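PDB 1U0K: gene product PA4716 from Pseudomonas aeruginosa, which is of unestablished function but belongs to the PhzF family and probably acts as an isomerase. Local coordinates for residues A[171-176]-A[199-204]; A[203-208]-A[242-247]. One frame throughout, in Å; residues are numbered along the deposited sequence.

Interaction 1 (A[171-176]-A[199-204])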
loop_
_atom_site.group_PDB
_atom_site.type_symbol
_atom_site.label_atom_id
_atom_site.label_comp_id
_atom_site.label_asym_id
_atom_site.label_seq_id
_atom_site.Cartn_x
_atom_site.Cartn_y
_atom_site.Cartn_z
ATOM N N VAL A 171 -10.973 -24.787 4.906
ATOM C CA VAL A 171 -10.663 -25.376 3.607
ATOM C C VAL A 171 -9.423 -26.266 3.727
ATOM O O VAL A 171 -8.732 -26.234 4.749
ATOM C CB VAL A 171 -10.423 -24.291 2.530
ATOM C CG1 VAL A 171 -11.697 -23.483 2.312
ATOM C CG2 VAL A 171 -9.260 -23.369 2.901
ATOM N N THR A 172 -9.137 -27.041 2.683
ATOM C CA THR A 172 -7.973 -27.926 2.681
ATOM C C THR A 172 -6.711 -27.129 2.395
ATOM O O THR A 172 -6.764 -26.074 1.760
ATOM C CB THR A 172 -8.093 -29.042 1.607
ATOM O OG1 THR A 172 -8.234 -28.463 0.308
ATOM C CG2 THR A 172 -9.345 -29.873 1.778
ATOM N N ALA A 173 -5.575 -27.652 2.847
ATOM C CA ALA A 173 -4.278 -27.044 2.559
ATOM C C ALA A 173 -4.075 -26.808 1.063
ATOM O O ALA A 173 -3.521 -25.789 0.658
ATOM C CB ALA A 173 -3.149 -27.916 3.115
ATOM N N GLU A 174 -4.524 -27.758 0.247
ATOM C CA GLU A 174 -4.389 -27.663 -1.203
ATOM C C GLU A 174 -5.237 -26.518 -1.752
ATOM O O GLU A 174 -4.777 -25.741 -2.586
ATOM C CB GLU A 174 -4.808 -28.986 -1.852
ATOM C CG GLU A 174 -4.498 -29.107 -3.342
ATOM C CD GLU A 174 -5.439 -30.061 -4.076
ATOM O OE1 GLU A 174 -6.653 -30.086 -3.760
ATOM O OE2 GLU A 174 -4.964 -30.796 -4.976
ATOM N N ALA A 175 -6.474 -26.429 -1.275
ATOM C CA ALA A 175 -7.414 -25.383 -1.687
ATOM C C ALA A 175 -6.929 -23.978 -1.311
ATOM O O ALA A 175 -7.164 -23.020 -2.043
ATOM C CB ALA A 175 -8.776 -25.647 -1.076
ATOM N N LEU A 176 -6.242 -23.868 -0.176
ATOM C CA LEU A 176 -5.800 -22.575 0.343
ATOM C C LEU A 176 -4.802 -21.891 -0.587
ATOM O O LEU A 176 -4.820 -20.668 -0.728
ATOM C CB LEU A 176 -5.174 -22.752 1.731
ATOM C CG LEU A 176 -4.819 -21.475 2.500
ATOM C CD1 LEU A 176 -6.075 -20.685 2.838
ATOM C CD2 LEU A 176 -4.041 -21.813 3.756
ATOM N N LEU A 199 -9.884 -17.574 5.350
ATOM C CA LEU A 199 -9.706 -18.962 4.908
ATOM C C LEU A 199 -8.758 -19.671 5.856
ATOM O O LEU A 199 -7.703 -19.139 6.184
ATOM C CB LEU A 199 -9.150 -19.026 3.489
ATOM C CG LEU A 199 -9.907 -18.285 2.384
ATOM C CD1 LEU A 199 -9.272 -18.565 1.032
ATOM C CD2 LEU A 199 -11.375 -18.664 2.376
ATOM N N LEU A 200 -9.127 -20.883 6.272
ATOM C CA LEU A 200 -8.432 -21.568 7.358
ATOM C C LEU A 200 -8.172 -23.040 7.044
ATOM O O LEU A 200 -9.105 -23.802 6.869
ATOM C CB LEU A 200 -9.257 -21.473 8.640
ATOM C CG LEU A 200 -8.684 -22.098 9.916
ATOM C CD1 LEU A 200 -7.378 -21.430 10.294
ATOM C CD2 LEU A 200 -9.685 -21.984 11.045
ATOM N N ASP A 201 -6.898 -23.406 6.977
ATOM C CA ASP A 201 -6.468 -24.804 7.040
ATOM C C ASP A 201 -6.302 -25.181 8.518
ATOM O O ASP A 201 -5.324 -24.794 9.150
ATOM C CB ASP A 201 -5.160 -24.965 6.263
ATOM C CG ASP A 201 -4.495 -26.314 6.485
ATOM O OD1 ASP A 201 -5.180 -27.257 6.925
ATOM O OD2 ASP A 201 -3.288 -26.503 6.246
ATOM N N VAL A 202 -7.260 -25.921 9.069
ATOM C CA VAL A 202 -7.280 -26.207 10.506
ATOM C C VAL A 202 -6.173 -27.166 10.943
ATOM O O VAL A 202 -5.727 -27.111 12.092
ATOM C CB VAL A 202 -8.649 -26.750 10.996
ATOM C CG1 VAL A 202 -9.778 -25.805 10.610
ATOM C CG2 VAL A 202 -8.915 -28.165 10.481
ATOM N N ASP A 203 -5.738 -28.038 10.039
ATOM C CA ASP A 203 -4.706 -29.026 10.360
ATOM C C ASP A 203 -3.332 -28.378 10.380
ATOM O O ASP A 203 -2.555 -28.582 11.319
ATOM C CB ASP A 203 -4.711 -30.177 9.349
ATOM C CG ASP A 203 -5.997 -30.983 9.381
ATOM O OD1 ASP A 203 -6.632 -31.086 10.456
ATOM O OD2 ASP A 203 -6.445 -31.561 8.367
ATOM N N GLY A 204 -3.039 -27.617 9.330
ATOM C CA GLY A 204 -1.804 -26.861 9.221
ATOM C C GLY A 204 -1.796 -25.563 10.017
ATOM O O GLY A 204 -0.750 -24.921 10.111
HETATM O O HOH W 1 -9.475 -26.947 7.303
#

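Interaction 2 (A[203-208]-A[242-247])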
loop_
_atom_site.group_PDB
_atom_site.type_symbol
_atom_site.label_atom_id
_atom_site.label_comp_id
_atom_site.label_asym_id
_atom_site.label_seq_id
_atom_site.Cartn_x
_atom_site.Cartn_y
_atom_site.Cartn_z
ATOM N N ASP A 203 -5.738 -28.038 10.039
ATOM C CA ASP A 203 -4.706 -29.026 10.360
ATOM C C ASP A 203 -3.332 -28.378 10.380
ATOM O O ASP A 203 -2.555 -28.582 11.319
ATOM C CB ASP A 203 -4.711 -30.177 9.349
ATOM C CG ASP A 203 -5.997 -30.983 9.381
ATOM O OD1 ASP A 203 -6.632 -31.086 10.456
ATOM O OD2 ASP A 203 -6.445 -31.561 8.367
ATOM N N GLY A 204 -3.039 -27.617 9.330
ATOM C CA GLY A 204 -1.804 -26.861 9.221
ATOM C C GLY A 204 -1.796 -25.563 10.017
ATOM O O GLY A 204 -0.750 -24.921 10.111
ATOM N N ARG A 205 -2.941 -25.193 10.595
ATOM C CA ARG A 205 -3.095 -23.955 11.367
ATOM C C ARG A 205 -2.535 -22.770 10.604
ATOM O O ARG A 205 -1.728 -22.000 11.120
ATOM C CB ARG A 205 -2.435 -24.093 12.735
ATOM C CG ARG A 205 -3.065 -25.170 13.578
ATOM C CD ARG A 205 -2.368 -25.403 14.882
ATOM N NE ARG A 205 -3.025 -26.445 15.663
ATOM C CZ ARG A 205 -2.525 -26.958 16.783
ATOM N NH1 ARG A 205 -1.367 -26.521 17.267
ATOM N NH2 ARG A 205 -3.190 -27.910 17.432
ATOM N N GLU A 206 -2.959 -22.658 9.355
ATOM C CA GLU A 206 -2.519 -21.603 8.461
ATOM C C GLU A 206 -3.740 -20.943 7.859
ATOM O O GLU A 206 -4.742 -21.603 7.586
ATOM C CB GLU A 206 -1.643 -22.174 7.353
ATOM C CG GLU A 206 -1.083 -21.126 6.407
ATOM C CD GLU A 206 0.003 -21.681 5.510
ATOM O OE1 GLU A 206 -0.138 -22.835 5.055
ATOM O OE2 GLU A 206 1.002 -20.975 5.274
ATOM N N GLY A 207 -3.653 -19.636 7.649
ATOM C CA GLY A 207 -4.777 -18.887 7.130
ATOM C C GLY A 207 -4.413 -17.904 6.040
ATOM O O GLY A 207 -3.242 -17.610 5.799
ATOM N N ARG A 208 -5.445 -17.418 5.366
ATOM C CA ARG A 208 -5.306 -16.374 4.357
ATOM C C ARG A 208 -6.480 -15.416 4.446
ATOM O O ARG A 208 -7.616 -15.827 4.641
ATOM C CB ARG A 208 -5.268 -16.982 2.956
ATOM C CG ARG A 208 -3.969 -17.692 2.636
ATOM C CD ARG A 208 -3.832 -18.085 1.170
ATOM N NE ARG A 208 -3.429 -16.967 0.325
ATOM C CZ ARG A 208 -3.122 -17.062 -0.968
ATOM N NH1 ARG A 208 -3.173 -18.229 -1.599
ATOM N NH2 ARG A 208 -2.766 -15.986 -1.640
ATOM N N GLU A 242 -2.665 -24.303 26.406
ATOM C CA GLU A 242 -1.340 -24.576 25.859
ATOM C C GLU A 242 -0.991 -23.571 24.766
ATOM O O GLU A 242 -1.866 -23.151 24.003
ATOM C CB GLU A 242 -1.273 -26.006 25.314
ATOM C CG GLU A 242 -1.895 -27.030 26.257
ATOM C CD GLU A 242 -1.320 -28.420 26.085
ATOM O OE1 GLU A 242 -1.347 -28.936 24.946
ATOM O OE2 GLU A 242 -0.848 -28.997 27.090
ATOM N N PRO A 243 0.282 -23.175 24.697
ATOM C CA PRO A 243 0.736 -22.272 23.637
ATOM C C PRO A 243 0.816 -22.992 22.304
ATOM O O PRO A 243 1.394 -24.077 22.220
ATOM C CB PRO A 243 2.138 -21.847 24.103
ATOM C CG PRO A 243 2.603 -22.943 25.012
ATOM C CD PRO A 243 1.373 -23.538 25.619
ATOM N N PHE A 244 0.215 -22.410 21.274
ATOM C CA PHE A 244 0.449 -22.885 19.926
ATOM C C PHE A 244 0.568 -21.721 18.962
ATOM O O PHE A 244 0.376 -20.568 19.347
ATOM C CB PHE A 244 -0.608 -23.917 19.490
ATOM C CG PHE A 244 -2.023 -23.392 19.397
ATOM C CD1 PHE A 244 -2.599 -23.144 18.154
ATOM C CD2 PHE A 244 -2.804 -23.232 20.531
ATOM C CE1 PHE A 244 -3.915 -22.710 18.054
ATOM C CE2 PHE A 244 -4.123 -22.791 20.437
ATOM C CZ PHE A 244 -4.674 -22.533 19.192
ATOM N N VAL A 245 0.932 -22.027 17.726
ATOM C CA VAL A 245 1.184 -20.986 16.744
ATOM C C VAL A 245 0.283 -21.126 15.522
ATOM O O VAL A 245 -0.031 -22.234 15.071
ATOM C CB VAL A 245 2.707 -20.878 16.357
ATOM C CG1 VAL A 245 3.611 -21.437 17.453
ATOM C CG2 VAL A 245 3.016 -21.513 15.034
ATOM N N LEU A 246 -0.164 -19.978 15.028
ATOM C CA LEU A 246 -0.820 -19.871 13.739
ATOM C C LEU A 246 0.172 -19.318 12.730
ATOM O O LEU A 246 1.110 -18.590 13.082
ATOM C CB LEU A 246 -2.033 -18.951 13.821
ATOM C CG LEU A 246 -3.103 -19.293 14.847
ATOM C CD1 LEU A 246 -4.258 -18.318 14.710
ATOM C CD2 LEU A 246 -3.585 -20.745 14.689
ATOM N N HIS A 247 -0.031 -19.678 11.471
ATOM C CA HIS A 247 0.868 -19.274 10.402
ATOM C C HIS A 247 0.097 -18.431 9.410
ATOM O O HIS A 247 -1.045 -18.732 9.089
ATOM C CB HIS A 247 1.479 -20.495 9.698
ATOM C CG HIS A 247 2.070 -21.492 10.640
ATOM N ND1 HIS A 247 3.286 -21.304 11.260
ATOM C CD2 HIS A 247 1.597 -22.678 11.090
ATOM C CE1 HIS A 247 3.540 -22.335 12.046
ATOM N NE2 HIS A 247 2.529 -23.181 11.966
HETATM O O HOH W 2 0.822 -24.712 15.889
#

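Interaction 1 (A[171-176]-A[199-204])
V171 N donates to L200 O (2.9 Å, N-H...O 159°). In return V171 O receives a CA-H...O contact from D201 (CA to O 3.5 Å), and a water between V171 O and V202 N accepts from V202 N and probably donates to V171 O. Further along, the side chains of L176 and L199 run antiparallel alongside one another, L176 CD1 lying 3.6 Å from L199 CB. With CG anti to the backbone N (chi1 -172°), the L176 fork faces the strand and its other branch, CD2, reaches D201 CB at 4.2 Å, the two side chains crossing at about a right angle. The contact extends the parallel pairing of strands 166-170 and 196-201 just past the end of the first strand, where the chain turns into helix 173-177. T172 is the N-cap of that helix, its OG1 accepting from A175 N at 3.1 Å. D201 OD2 lies 3.4 Å from A173 CB, while D203 N and G204 N give weak bonds that tie OD1 to the turn following strand 196-201. L200, pointing away from 171-176, packs on V228 of helix 222-234, and V202, just past the strand, on L232.

Interaction 2 (A[203-208]-A[242-247])
The R205 guanidinium has F244 CD1 over one face and a water in its plane at the edge. Its plane is turned 57° from the F244 ring, and NH1 comes closest at F244 CB (3.5 Å), approaching the ring obliquely. That water accepts from NH1 and donates to V245 O at 2.7 Å, while NH2 bonds L237 O. The H247 ring meets G204 O at its edge, near the ring plane, through CD2 (3.4 Å). With CD and NE both trans (chi2 175°, chi3 179°), R205 runs across F244 at about a right angle, and its CB touches L246 CD2 at 4.0 Å. The backbones join in a single bridge between E206 and H247: H247 N donates to R205 O (2.9 Å), and G207 N donates to H247 O (3.1 Å). Opposite D201 the chain fits a G1 beta bulge made by R205 and E206, with R205 in the left-handed region. E206 CG packs 3.6 Å from H247 O, and its carboxylate forms a salt bridge with R250. NH1 and NH2 have water and carbonyl partners, so the R205 cation can lie against F244 while these neutral acceptors probably offset part of its charge.

Overall arrangement
From the N terminus, the chain leaves strand 166-170 through 171-176, passes helix 186-192 and returns on strand 196-201, where interaction 1 closes the first loop. A short turn through D203 and G204, shared by both contacts, reverses it into strand 206-208, which pairs antiparallel with 196-201. The chain then runs through helix 222-234 before 242-247 comes back to 203-208, closing the second loop as interaction 2. The two loops thus follow one another, neither crossing, and meet at the turn; their centres are about 10 Å apart. Together they tie strand 166-170 and helix 173-177, by way of the 196-208 hairpin, to strand 244-248 and its partner 256-262.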